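Long-range contacts in putative methylase (Clostridium difficile, PDB 3LDU), which is probably an RNA-binding methyltransferase that modifies guanine bases of ribosomal RNA, and has GTP bound in its methyltransferase domain: residues L9-F14 / M54-A59; H63-E68 / K153-I158; N85-I90 / K127-E132. One frame throughout, in Å; residues are numbered along the deposited sequence.

Contact 1 (L9-F14 / M54-A59); sequences LISPCF and MWLRCA
No aromatic ring takes part across this contact; the flat groups that meet are peptide units. The carbonyl of Pro12 points at the backbone of Ala59, with Pro12 O 3.7 Å from Ala59 CA. The carbonyl of Cys58 has two neighbours. Cys13 CB packs against it, 3.6 Å from Cys58 O. A water also donates to Cys58 O at 2.9 Å and accepts from Phe14 N at the same distance, so it bridges the two backbones just past the end of strand 7-12. The Phe14 ring turns elsewhere and rests on Glu60 and Arg180.

Residues 7-70 run strand, helix, strand, strand, helix, strand, which is the ferredoxin-like fold. Here the first strand meets the chain leaving the second helix, on its way to strand 63-70. Leu56 is the first residue to leave helical geometry. Next to the turn, Glu24 of helix 18-27 takes the backbone N-H groups of Arg57 and Cys58 on its two carboxylate oxygens.

The side-chain contact is small and mostly buried. Ser11 CB touches Ala59 CB at 3.8 Å, methylene to methyl. Ser11 OG lies beside its own backbone N, anti to the carbonyl carbon (chi1 -74°). There it comes 4.0 Å from the branch methyl Leu56 CD1. No hydrogen bond joins Ser11 OG to residues 54-59; it bonds instead to Tyr42 OH and Arg61 O. Leu21 of helix 18-27 touches both Cys13 and Ala59.

Contact 2 (H63-E68 / K153-I158); sequences HLKIAE and KVTISI
Ile66 sits where the pairing of the two strands slips. Its CB points toward 153-158 and lies 3.4 Å from Ile156 O. CG1 is anti to the carbonyl carbon (chi1 -56°) and meets Ile158 CG1 at 3.7 Å. CD1 lies against the same side chain, 3.8 Å from Ile158 CG1; the two isoleucines cross obliquely. CG2 turns to Trp86 and Tyr89 instead.

The slip is a classic beta bulge. Ile66 and Ala67 both face Ile156, and both of their N-H groups bond to Ile156 O. The bond from Ile66 N is 2.9 Å long; that from Ala67 N is longer and falls on a lone pair. Ile156 N returns a bond to Ala67 O. On the other side of the bulge, Leu64 and Ile158 form a regular antiparallel hydrogen-bonded pair, nearly straight at Leu64 N (169°). Strand 63-70 is the last strand of the ferredoxin-like unit, and 153-159 falls in the THUMP range. Their pairing therefore carries one continuous sheet from one unit into the other.

Lys65, Glu68, Thr155 and Ser157 lie on one face. Lys65 runs fully extended across Thr155 at about a right angle, with Lys65 CG 4.1 Å from Thr155 CG2. Its tip closes a salt bridge within its own strand, Lys65 NZ to Glu68 OE2 at 2.8 Å, from above the carboxylate plane. Glu68 crosses Thr155 obliquely. At the far end, Ser157 CB presses close to Leu64 O at 3.1 Å. The His63 ring lies near Ser157 and meets Phe146 edge-to-face.

Contact 3 (N85-I90 / K127-E132); sequences NWSRYI and KKSYLE
The strongest direct hydrogen bond is short: Tyr130 OH donates to Ile90 O at 2.7 Å, on a lone pair and in the carbonyl plane. Ile90 O lies at the edge of the ring, in its plane. A second bond, between Ser87 OG and Ser129 OG at 3.4 Å, is weak, and either hydroxyl could be the donor.

A water completes the link. It accepts from Ser87 N at 2.9 Å and is 2.5 Å from Ser129 OG. Its bond from Asn85 ND2 is weak. That amide mainly donates to Ser87 OG at 2.8 Å, tilted out of the amide plane. Ser87 OG is in the crowded position between its backbone N and carbonyl carbon (chi1 64°), which sets it between Asn85 and Ser129.

The packing is slight. Ser87 CB comes 3.4 Å from Tyr130 OH and 3.6 Å from Ser129 CB.

Behind this polar edge, Trp86 lies on Ile122 and Leu126 of helix 111-129 and on Ile156 of the sheet. The arrangement joins the loop after helix 74-82 to the end of helix 111-129, a loop-to-helix-end contact at the surface of the alpha/beta THUMP domain.

Contacts 1 and 2 share one sheet, because strands 7-12 and 63-70 are neighbours. Their centres are about 16 Å apart, and Ile10 O is 2.8 Å from His63 N, a probable hydrogen bond. Along the chain contact 3 falls between the halves of contact 2, and their centres are about 17 Å apart. Segment 85-90 packs on the sheet face that carries Ile156 and Ile158: Ile156 CG2 meets Trp86 CH2 at 3.6 Å, and Ile158 CD1 meets Ile90 CD1 at 3.8 Å. Contacts 1 and 3 do not touch. Contact 1 does not reach the GTP site: the side chain of Cys58 is about 11 Å from those of Ile179 and Thr208. Contacts 2 and 3 lie away from it.

Contact 1 (L9-F14 / M54-A59)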
loop_
_atom_site.group_PDB
_atom_site.type_symbol
_atom_site.label_atom_id
_atom_site.label_comp_id
_atom_site.label_asym_id
_atom_site.label_seq_id
_atom_site.Cartn_x
_atom_site.Cartn_y
_atom_site.Cartn_z
ATOM N N LEU A 9 4.206 -13.819 8.360
ATOM C CA LEU A 9 3.845 -12.411 8.327
ATOM C C LEU A 9 2.486 -12.254 7.676
ATOM O O LEU A 9 2.048 -13.113 6.893
ATOM C CB LEU A 9 4.884 -11.605 7.537
ATOM C CG LEU A 9 6.352 -11.766 7.936
ATOM C CD1 LEU A 9 7.262 -10.888 7.087
ATOM C CD2 LEU A 9 6.546 -11.453 9.429
ATOM N N ILE A 10 1.823 -11.156 8.014
ATOM C CA ILE A 10 0.566 -10.795 7.400
ATOM C C ILE A 10 0.633 -9.360 6.892
ATOM O O ILE A 10 0.990 -8.434 7.640
ATOM C CB ILE A 10 -0.568 -10.889 8.415
ATOM C CG1 ILE A 10 -0.599 -12.284 9.046
ATOM C CG2 ILE A 10 -1.926 -10.554 7.744
ATOM C CD1 ILE A 10 -1.531 -12.359 10.215
ATOM N N SER A 11 0.278 -9.167 5.625
ATOM C CA SER A 11 0.178 -7.816 5.089
ATOM C C SER A 11 -1.225 -7.506 4.618
ATOM O O SER A 11 -1.728 -8.124 3.684
ATOM C CB SER A 11 1.174 -7.601 3.956
ATOM O OG SER A 11 2.479 -7.472 4.489
ATOM N N PRO A 12 -1.873 -6.553 5.290
ATOM C CA PRO A 12 -3.189 -6.091 4.874
ATOM C C PRO A 12 -3.035 -5.263 3.602
ATOM O O PRO A 12 -1.964 -4.710 3.326
ATOM C CB PRO A 12 -3.625 -5.181 6.036
ATOM C CG PRO A 12 -2.675 -5.469 7.160
ATOM C CD PRO A 12 -1.404 -5.893 6.522
ATOM N N CYS A 13 -4.095 -5.195 2.816
ATOM C CA CYS A 13 -4.103 -4.349 1.633
ATOM C C CYS A 13 -5.535 -3.987 1.346
ATOM O O CYS A 13 -6.452 -4.614 1.865
ATOM C CB CYS A 13 -3.533 -5.100 0.430
ATOM S SG CYS A 13 -4.452 -6.629 -0.006
ATOM N N PHE A 14 -5.741 -2.977 0.516
ATOM C CA PHE A 14 -7.109 -2.646 0.148
ATOM C C PHE A 14 -7.716 -3.749 -0.710
ATOM O O PHE A 14 -6.999 -4.474 -1.401
ATOM C CB PHE A 14 -7.188 -1.257 -0.483
ATOM C CG PHE A 14 -7.237 -0.155 0.538
ATOM C CD1 PHE A 14 -6.077 0.447 0.987
ATOM C CD2 PHE A 14 -8.446 0.244 1.086
ATOM C CE1 PHE A 14 -6.125 1.447 1.944
ATOM C CE2 PHE A 14 -8.499 1.243 2.038
ATOM C CZ PHE A 14 -7.337 1.846 2.467
HETATM N N MSE A 54 10.747 -3.081 3.401
HETATM C CA MSE A 54 11.592 -2.330 2.470
HETATM C C MSE A 54 10.998 -2.275 1.067
HETATM O O MSE A 54 11.063 -1.236 0.387
HETATM C CB MSE A 54 12.979 -2.964 2.392
HETATM C CG MSE A 54 13.946 -2.270 1.441
HETATM SE SE MSE A 54 14.306 -0.399 1.911
HETATM C CE MSE A 54 14.410 -0.544 3.793
ATOM N N TRP A 55 10.438 -3.404 0.638
ATOM C CA TRP A 55 10.159 -3.627 -0.777
ATOM C C TRP A 55 8.685 -3.639 -1.182
ATOM O O TRP A 55 8.367 -3.345 -2.336
ATOM C CB TRP A 55 10.833 -4.928 -1.250
ATOM C CG TRP A 55 12.315 -4.766 -1.466
ATOM C CD1 TRP A 55 13.328 -5.182 -0.635
ATOM C CD2 TRP A 55 12.938 -4.089 -2.556
ATOM N NE1 TRP A 55 14.545 -4.820 -1.170
ATOM C CE2 TRP A 55 14.334 -4.146 -2.345
ATOM C CE3 TRP A 55 12.458 -3.444 -3.706
ATOM C CZ2 TRP A 55 15.247 -3.590 -3.241
ATOM C CZ3 TRP A 55 13.361 -2.888 -4.584
ATOM C CH2 TRP A 55 14.740 -2.963 -4.351
ATOM N N LEU A 56 7.781 -3.985 -0.267
ATOM C CA LEU A 56 6.379 -4.105 -0.678
ATOM C C LEU A 56 5.722 -2.736 -0.916
ATOM O O LEU A 56 5.678 -1.893 -0.010
ATOM C CB LEU A 56 5.590 -4.918 0.364
ATOM C CG LEU A 56 6.061 -6.357 0.530
ATOM C CD1 LEU A 56 5.242 -7.034 1.642
ATOM C CD2 LEU A 56 5.941 -7.135 -0.782
ATOM N N ARG A 57 5.208 -2.526 -2.133
ATOM C CA ARG A 57 4.577 -1.259 -2.515
ATOM C C ARG A 57 3.069 -1.260 -2.331
ATOM O O ARG A 57 2.460 -0.196 -2.269
ATOM C CB ARG A 57 4.887 -0.926 -3.977
ATOM C CG ARG A 57 6.356 -0.994 -4.315
ATOM C CD ARG A 57 6.636 -0.578 -5.744
ATOM N NE ARG A 57 7.995 -0.939 -6.146
ATOM C CZ ARG A 57 9.035 -0.124 -6.060
ATOM N NH1 ARG A 57 8.878 1.114 -5.582
ATOM N NH2 ARG A 57 10.232 -0.548 -6.437
ATOM N N CYS A 58 2.470 -2.446 -2.236
ATOM C CA CYS A 58 1.009 -2.553 -2.133
ATOM C C CYS A 58 0.494 -2.989 -0.759
ATOM O O CYS A 58 -0.706 -3.113 -0.545
ATOM C CB CYS A 58 0.481 -3.480 -3.224
ATOM S SG CYS A 58 0.767 -2.795 -4.891
ATOM N N ALA A 59 1.418 -3.226 0.171
ATOM C CA ALA A 59 1.049 -3.587 1.536
ATOM C C ALA A 59 0.788 -2.335 2.351
ATOM O O ALA A 59 1.530 -1.365 2.245
ATOM C CB ALA A 59 2.185 -4.393 2.188
HETATM O O HOH W 1 -3.256 -1.810 -0.368
#

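Contact 2 (H63-E68 / K153-I158)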
loop_
_atom_site.group_PDB
_atom_site.type_symbol
_atom_site.label_atom_id
_atom_site.label_comp_id
_atom_site.label_asym_id
_atom_site.label_seq_id
_atom_site.Cartn_x
_atom_site.Cartn_y
_atom_site.Cartn_z
ATOM N N HIS A 63 2.723 -7.262 9.453
ATOM C CA HIS A 63 2.513 -7.793 10.804
ATOM C C HIS A 63 3.247 -9.104 11.005
ATOM O O HIS A 63 3.283 -9.959 10.122
ATOM C CB HIS A 63 1.026 -8.075 11.032
ATOM C CG HIS A 63 0.157 -6.854 11.030
ATOM N ND1 HIS A 63 -0.185 -6.189 12.181
ATOM C CD2 HIS A 63 -0.440 -6.189 10.014
ATOM C CE1 HIS A 63 -0.958 -5.156 11.882
ATOM N NE2 HIS A 63 -1.133 -5.142 10.568
ATOM N N LEU A 64 3.813 -9.275 12.191
ATOM C CA LEU A 64 4.367 -10.557 12.592
ATOM C C LEU A 64 3.262 -11.343 13.309
ATOM O O LEU A 64 2.773 -10.918 14.351
ATOM C CB LEU A 64 5.559 -10.341 13.528
ATOM C CG LEU A 64 6.112 -11.623 14.172
ATOM C CD1 LEU A 64 6.646 -12.575 13.102
ATOM C CD2 LEU A 64 7.199 -11.281 15.171
ATOM N N LYS A 65 2.852 -12.473 12.736
ATOM C CA LYS A 65 1.768 -13.255 13.318
ATOM C C LYS A 65 2.277 -14.013 14.538
ATOM O O LYS A 65 3.304 -14.695 14.466
ATOM C CB LYS A 65 1.221 -14.248 12.316
ATOM C CG LYS A 65 -0.087 -14.886 12.743
ATOM C CD LYS A 65 -0.576 -15.845 11.676
ATOM C CE LYS A 65 -1.852 -16.549 12.102
ATOM N NZ LYS A 65 -2.375 -17.417 11.014
ATOM N N ILE A 66 1.562 -13.876 15.653
ATOM C CA ILE A 66 1.934 -14.568 16.899
ATOM C C ILE A 66 1.067 -15.795 17.147
ATOM O O ILE A 66 1.561 -16.870 17.518
ATOM C CB ILE A 66 1.818 -13.617 18.125
ATOM C CG1 ILE A 66 2.660 -12.361 17.909
ATOM C CG2 ILE A 66 2.272 -14.332 19.409
ATOM C CD1 ILE A 66 4.134 -12.647 17.691
ATOM N N ALA A 67 -0.232 -15.643 16.965
ATOM C CA ALA A 67 -1.148 -16.718 17.336
ATOM C C ALA A 67 -2.469 -16.579 16.608
ATOM O O ALA A 67 -2.866 -15.482 16.229
ATOM C CB ALA A 67 -1.383 -16.708 18.831
ATOM N N GLU A 68 -3.147 -17.706 16.422
ATOM C CA GLU A 68 -4.513 -17.697 15.925
ATOM C C GLU A 68 -5.291 -18.776 16.665
ATOM O O GLU A 68 -4.814 -19.900 16.821
ATOM C CB GLU A 68 -4.553 -17.918 14.408
ATOM C CG GLU A 68 -5.956 -18.065 13.845
ATOM C CD GLU A 68 -5.980 -18.076 12.324
ATOM O OE1 GLU A 68 -7.073 -17.886 11.745
ATOM O OE2 GLU A 68 -4.908 -18.267 11.709
ATOM N N LYS A 153 -12.596 -16.169 15.011
ATOM C CA LYS A 153 -11.195 -16.579 14.942
ATOM C C LYS A 153 -10.342 -15.350 15.250
ATOM O O LYS A 153 -10.427 -14.337 14.560
ATOM C CB LYS A 153 -10.836 -17.132 13.557
ATOM C CG LYS A 153 -11.806 -18.199 13.025
ATOM C CD LYS A 153 -11.759 -18.303 11.482
ATOM C CE LYS A 153 -12.706 -17.300 10.785
ATOM N NZ LYS A 153 -12.035 -16.303 9.869
ATOM N N VAL A 154 -9.537 -15.445 16.296
ATOM C CA VAL A 154 -8.709 -14.330 16.742
ATOM C C VAL A 154 -7.316 -14.494 16.163
ATOM O O VAL A 154 -6.731 -15.568 16.237
ATOM C CB VAL A 154 -8.592 -14.335 18.270
ATOM C CG1 VAL A 154 -7.682 -13.201 18.754
ATOM C CG2 VAL A 154 -9.984 -14.248 18.922
ATOM N N THR A 155 -6.792 -13.436 15.567
ATOM C CA THR A 155 -5.399 -13.431 15.154
ATOM C C THR A 155 -4.705 -12.337 15.939
ATOM O O THR A 155 -5.154 -11.198 15.942
ATOM C CB THR A 155 -5.236 -13.164 13.655
ATOM O OG1 THR A 155 -5.794 -14.256 12.911
ATOM C CG2 THR A 155 -3.757 -13.041 13.314
ATOM N N ILE A 156 -3.639 -12.686 16.654
ATOM C CA ILE A 156 -2.855 -11.677 17.341
ATOM C C ILE A 156 -1.517 -11.521 16.624
ATOM O O ILE A 156 -0.865 -12.511 16.274
ATOM C CB ILE A 156 -2.622 -12.026 18.851
ATOM C CG1 ILE A 156 -3.956 -12.173 19.581
ATOM C CG2 ILE A 156 -1.835 -10.924 19.539
ATOM C CD1 ILE A 156 -3.812 -12.579 21.033
ATOM N N SER A 157 -1.115 -10.282 16.392
ATOM C CA SER A 157 0.132 -10.040 15.705
ATOM C C SER A 157 0.828 -8.843 16.324
ATOM O O SER A 157 0.245 -8.128 17.143
ATOM C CB SER A 157 -0.135 -9.763 14.218
ATOM O OG SER A 157 -0.932 -8.601 14.078
ATOM N N ILE A 158 2.081 -8.637 15.931
ATOM C CA ILE A 158 2.812 -7.435 16.324
ATOM C C ILE A 158 3.116 -6.624 15.071
ATOM O O ILE A 158 3.597 -7.159 14.075
ATOM C CB ILE A 158 4.138 -7.771 17.048
ATOM C CG1 ILE A 158 3.893 -8.838 18.135
ATOM C CG2 ILE A 158 4.780 -6.502 17.618
ATOM C CD1 ILE A 158 5.100 -9.138 19.009
#

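Contact 3 (N85-I90 / K127-E132)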
loop_
_atom_site.group_PDB
_atom_site.type_symbol
_atom_site.label_atom_id
_atom_site.label_comp_id
_atom_site.label_asym_id
_atom_site.label_seq_id
_atom_site.Cartn_x
_atom_site.Cartn_y
_atom_site.Cartn_z
ATOM N N ASN A 85 3.565 -17.779 25.041
ATOM C CA ASN A 85 4.801 -17.415 25.720
ATOM C C ASN A 85 5.254 -16.048 25.247
ATOM O O ASN A 85 6.073 -15.932 24.332
ATOM C CB ASN A 85 5.904 -18.450 25.485
ATOM C CG ASN A 85 7.178 -18.135 26.266
ATOM O OD1 ASN A 85 8.243 -18.688 25.990
ATOM N ND2 ASN A 85 7.069 -17.246 27.247
ATOM N N TRP A 86 4.703 -15.006 25.860
ATOM C CA TRP A 86 4.959 -13.655 25.389
ATOM C C TRP A 86 6.403 -13.187 25.559
ATOM O O TRP A 86 6.870 -12.345 24.794
ATOM C CB TRP A 86 3.959 -12.665 25.992
ATOM C CG TRP A 86 2.641 -12.750 25.294
ATOM C CD1 TRP A 86 1.505 -13.381 25.732
ATOM C CD2 TRP A 86 2.334 -12.225 23.996
ATOM N NE1 TRP A 86 0.507 -13.260 24.785
ATOM C CE2 TRP A 86 0.996 -12.561 23.715
ATOM C CE3 TRP A 86 3.067 -11.502 23.053
ATOM C CZ2 TRP A 86 0.369 -12.183 22.528
ATOM C CZ3 TRP A 86 2.433 -11.126 21.868
ATOM C CH2 TRP A 86 1.106 -11.478 21.618
ATOM N N SER A 87 7.109 -13.727 26.552
ATOM C CA SER A 87 8.507 -13.356 26.767
ATOM C C SER A 87 9.399 -13.696 25.566
ATOM O O SER A 87 10.480 -13.125 25.409
ATOM C CB SER A 87 9.057 -14.029 28.028
ATOM O OG SER A 87 9.078 -15.437 27.876
ATOM N N ARG A 88 8.954 -14.631 24.728
ATOM C CA ARG A 88 9.687 -14.974 23.508
ATOM C C ARG A 88 9.687 -13.817 22.506
ATOM O O ARG A 88 10.600 -13.688 21.692
ATOM C CB ARG A 88 9.082 -16.212 22.834
ATOM C CG ARG A 88 9.528 -17.547 23.411
ATOM C CD ARG A 88 8.947 -18.703 22.601
ATOM N NE ARG A 88 9.031 -18.448 21.162
ATOM C CZ ARG A 88 8.491 -19.225 20.229
ATOM N NH1 ARG A 88 7.817 -20.315 20.573
ATOM N NH2 ARG A 88 8.619 -18.910 18.947
ATOM N N TYR A 89 8.663 -12.975 22.584
ATOM C CA TYR A 89 8.444 -11.930 21.592
ATOM C C TYR A 89 8.601 -10.520 22.135
ATOM O O TYR A 89 8.983 -9.611 21.399
ATOM C CB TYR A 89 7.044 -12.075 21.015
ATOM C CG TYR A 89 6.796 -13.448 20.467
ATOM C CD1 TYR A 89 7.439 -13.878 19.316
ATOM C CD2 TYR A 89 5.933 -14.318 21.104
ATOM C CE1 TYR A 89 7.219 -15.135 18.813
ATOM C CE2 TYR A 89 5.706 -15.576 20.609
ATOM C CZ TYR A 89 6.347 -15.979 19.461
ATOM O OH TYR A 89 6.114 -17.241 18.968
ATOM N N ILE A 90 8.261 -10.346 23.409
ATOM C CA ILE A 90 8.358 -9.058 24.098
ATOM C C ILE A 90 9.452 -9.154 25.156
ATOM O O ILE A 90 9.284 -9.863 26.134
ATOM C CB ILE A 90 7.023 -8.683 24.823
ATOM C CG1 ILE A 90 5.826 -8.751 23.861
ATOM C CG2 ILE A 90 7.115 -7.296 25.451
ATOM C CD1 ILE A 90 6.059 -8.051 22.564
ATOM N N LYS A 127 4.531 -11.335 33.573
ATOM C CA LYS A 127 4.782 -11.320 35.016
ATOM C C LYS A 127 5.258 -12.694 35.468
ATOM O O LYS A 127 6.153 -12.822 36.317
ATOM C CB LYS A 127 3.507 -10.926 35.769
ATOM C CG LYS A 127 3.558 -11.269 37.249
ATOM C CD LYS A 127 2.233 -11.022 37.962
ATOM C CE LYS A 127 2.345 -11.435 39.433
ATOM N NZ LYS A 127 1.064 -11.300 40.181
ATOM N N LYS A 128 4.661 -13.732 34.896
ATOM C CA LYS A 128 5.035 -15.103 35.224
ATOM C C LYS A 128 6.439 -15.448 34.709
ATOM O O LYS A 128 7.254 -16.033 35.435
ATOM C CB LYS A 128 3.995 -16.078 34.667
ATOM C CG LYS A 128 4.276 -17.542 34.964
ATOM C CD LYS A 128 3.162 -18.446 34.439
ATOM C CE LYS A 128 1.856 -18.230 35.195
ATOM N NZ LYS A 128 0.799 -19.196 34.768
ATOM N N SER A 129 6.722 -15.085 33.461
ATOM C CA SER A 129 8.023 -15.375 32.857
ATOM C C SER A 129 9.155 -14.606 33.528
ATOM O O SER A 129 10.232 -15.156 33.753
ATOM C CB SER A 129 8.023 -15.058 31.353
ATOM O OG SER A 129 7.128 -15.889 30.635
ATOM N N TYR A 130 8.902 -13.334 33.835
ATOM C CA TYR A 130 9.938 -12.417 34.310
ATOM C C TYR A 130 9.955 -12.295 35.822
ATOM O O TYR A 130 10.662 -11.452 36.368
ATOM C CB TYR A 130 9.768 -11.027 33.679
ATOM C CG TYR A 130 10.013 -11.016 32.184
ATOM C CD1 TYR A 130 10.861 -11.947 31.608
ATOM C CD2 TYR A 130 9.406 -10.079 31.355
ATOM C CE1 TYR A 130 11.104 -11.960 30.254
ATOM C CE2 TYR A 130 9.639 -10.081 29.971
ATOM C CZ TYR A 130 10.495 -11.031 29.434
ATOM O OH TYR A 130 10.766 -11.087 28.083
ATOM N N LEU A 131 9.175 -13.137 36.496
ATOM C CA LEU A 131 9.144 -13.147 37.952
ATOM C C LEU A 131 9.066 -11.725 38.505
ATOM O O LEU A 131 9.780 -11.378 39.446
ATOM C CB LEU A 131 10.395 -13.841 38.489
ATOM C CG LEU A 131 10.746 -15.171 37.816
ATOM C CD1 LEU A 131 12.167 -15.613 38.157
ATOM C CD2 LEU A 131 9.729 -16.246 38.179
ATOM N N GLU A 132 8.210 -10.898 37.911
ATOM C CA GLU A 132 8.120 -9.499 38.318
ATOM C C GLU A 132 7.202 -9.287 39.517
ATOM O O GLU A 132 5.988 -9.478 39.434
ATOM C CB GLU A 132 7.710 -8.607 37.147
ATOM C CG GLU A 132 8.746 -8.566 36.037
ATOM C CD GLU A 132 8.984 -7.167 35.514
ATOM O OE1 GLU A 132 9.504 -6.328 36.279
ATOM O OE2 GLU A 132 8.658 -6.910 34.335
HETATM O O HOH W 2 5.721 -14.802 28.817
#